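Local coordinates for putative HTH-type transcriptional regulator ybaQ (PDB 2EBY), which probably binds DNA through a Cro/C1-type helix-turn-helix domain and is likely to regulate transcription, at the interface of chains A and B. Numbering follows the deposited sequence. Chains: chain A/B, Putative HTH-type transcriptional regulator ybaQ.

The interface of chains A and B. Residues chain A 53-54, 57, 67, 71; chain B 79, 82-83, 88-89, 92.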
# COMPACT_ATOMS: atom_id res chain seq x y z
N THR A 53 2.47 6.98 1.93
CA THR A 53 3.92 6.87 1.83
C THR A 53 4.57 8.19 2.27
O THR A 53 5.53 8.19 3.05
CB THR A 53 4.37 6.54 0.39
OG1 THR A 53 3.68 5.38 -0.08
CG2 THR A 53 5.86 6.22 0.36
N GLU A 54 4.05 9.30 1.77
CA GLU A 54 4.60 10.61 2.12
C GLU A 54 4.48 10.86 3.62
O GLU A 54 5.44 11.32 4.24
CB GLU A 54 3.87 11.73 1.36
CG GLU A 54 4.50 13.11 1.57
CD GLU A 54 3.77 14.22 0.82
OE1 GLU A 54 3.41 14.01 -0.35
OE2 GLU A 54 3.58 15.32 1.40
N PHE A 57 7.14 9.15 5.45
CA PHE A 57 8.44 9.85 5.38
C PHE A 57 8.51 10.95 6.43
O PHE A 57 9.54 11.15 7.07
CB PHE A 57 8.64 10.49 4.01
CG PHE A 57 9.29 9.60 2.98
CD1 PHE A 57 8.64 8.48 2.48
CD2 PHE A 57 10.56 9.91 2.49
CE1 PHE A 57 9.22 7.69 1.50
CE2 PHE A 57 11.16 9.13 1.51
CZ PHE A 57 10.49 8.01 1.01
N VAL A 67 11.09 4.47 7.33
CA VAL A 67 9.81 4.73 6.71
C VAL A 67 8.96 3.48 6.86
O VAL A 67 7.76 3.54 7.11
CB VAL A 67 9.95 5.05 5.21
CG1 VAL A 67 8.56 5.29 4.60
CG2 VAL A 67 10.83 6.28 5.01
N LEU A 71 5.06 2.16 7.55
CA LEU A 71 4.34 1.50 6.47
C LEU A 71 3.95 0.07 6.80
O LEU A 71 2.92 -0.41 6.34
CB LEU A 71 5.13 1.55 5.15
CG LEU A 71 5.26 2.94 4.50
CD1 LEU A 71 6.08 2.83 3.20
CD2 LEU A 71 3.88 3.54 4.23
N LEU B 79 7.96 4.22 -2.83
CA LEU B 79 9.09 4.91 -2.22
C LEU B 79 9.83 5.70 -3.30
O LEU B 79 10.23 6.84 -3.06
CB LEU B 79 10.05 3.93 -1.56
CG LEU B 79 9.56 3.19 -0.30
CD1 LEU B 79 10.64 2.22 0.17
CD2 LEU B 79 9.24 4.18 0.78
N VAL B 82 8.14 9.06 -4.02
CA VAL B 82 8.38 10.10 -3.02
C VAL B 82 9.83 10.59 -3.04
O VAL B 82 10.08 11.78 -2.85
CB VAL B 82 8.02 9.63 -1.58
CG1 VAL B 82 8.38 10.70 -0.57
CG2 VAL B 82 6.52 9.34 -1.50
N GLU B 83 10.78 9.69 -3.28
CA GLU B 83 12.19 10.08 -3.34
C GLU B 83 12.42 11.03 -4.50
O GLU B 83 13.28 11.91 -4.43
CB GLU B 83 13.10 8.85 -3.49
CG GLU B 83 13.11 7.91 -2.30
CD GLU B 83 13.88 8.44 -1.10
OE1 GLU B 83 14.28 9.63 -1.11
OE2 GLU B 83 14.09 7.66 -0.15
N THR B 88 8.43 17.57 -2.35
CA THR B 88 8.26 16.84 -1.10
C THR B 88 9.58 16.70 -0.35
O THR B 88 9.62 16.80 0.88
CB THR B 88 7.69 15.44 -1.35
OG1 THR B 88 6.42 15.55 -2.01
CG2 THR B 88 7.50 14.69 -0.05
N GLN B 89 10.67 16.47 -1.07
CA GLN B 89 11.98 16.33 -0.45
C GLN B 89 12.40 17.63 0.26
O GLN B 89 12.91 17.60 1.39
CB GLN B 89 13.03 15.93 -1.49
CG GLN B 89 12.92 14.49 -1.98
CD GLN B 89 12.76 13.49 -0.84
OE1 GLN B 89 13.55 13.48 0.10
NE2 GLN B 89 11.75 12.64 -0.93
N LEU B 92 10.64 17.80 3.48
CA LEU B 92 11.15 16.88 4.48
C LEU B 92 12.46 17.44 5.01
O LEU B 92 12.91 17.07 6.10
CB LEU B 92 11.38 15.49 3.87
CG LEU B 92 10.11 14.79 3.39
CD1 LEU B 92 10.44 13.66 2.43
CD2 LEU B 92 9.35 14.29 4.61
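Aromatic packing dominates this patch, where A:Phe57 buries 104 Å² of its surface against chain B, the largest share of any residue. Its CG lies anti to the carbonyl carbon (chi1 -89°), presenting the ring tip to tip to B:Val82. Methyl CG1 of B:Val82, anti to the backbone N (chi1 176°), makes a CH-pi contact over the ring centre, 3.5 Å from the centroid. The opposite face is covered within chain A by A:Val67 CG2, 4.0 Å above the plane.

Two leucine methyls flank opposite ends of the ring and, with the valines on its faces, are likely to limit its rotation: B:Leu79 CD2 crosses obliquely to 3.6 Å from A:Phe57 CE1, and B:Leu92 CD1 reaches 3.8 Å from A:Phe57 CD2. An alanine at A:Phe57 would remove the ring, with its CH-pi and leucine contacts, and would probably loosen this part of the interface. The second B:Val82 methyl, CG2, slides antiparallel past A:Thr53 to 3.7 Å from its CG2.

Polar side chains contribute through carbon or at the edge. The carboxylate of B:Glu83, bent at chi2, meets the ring edge in plane, its own plane turned 77° away; a negative charge there, if present, would be likely to attract the weakly positive ring-edge hydrogens. A:Glu54, extended, lays CG 3.8 Å from B:Thr88 CG2. Within chain B, side-chain amide NE2 of B:Gln89 makes a hydrogen bond to backbone O of B:Val82 at 2.7 Å, from above the carbonyl plane, tying helices 86-93 and 67-83 together.

Helices 53-63 and 67-83 of chain A thus receive the last turns of helix 67-83 and helix 86-93 of chain B; the two-fold repeats the patch, consistent with a dimer.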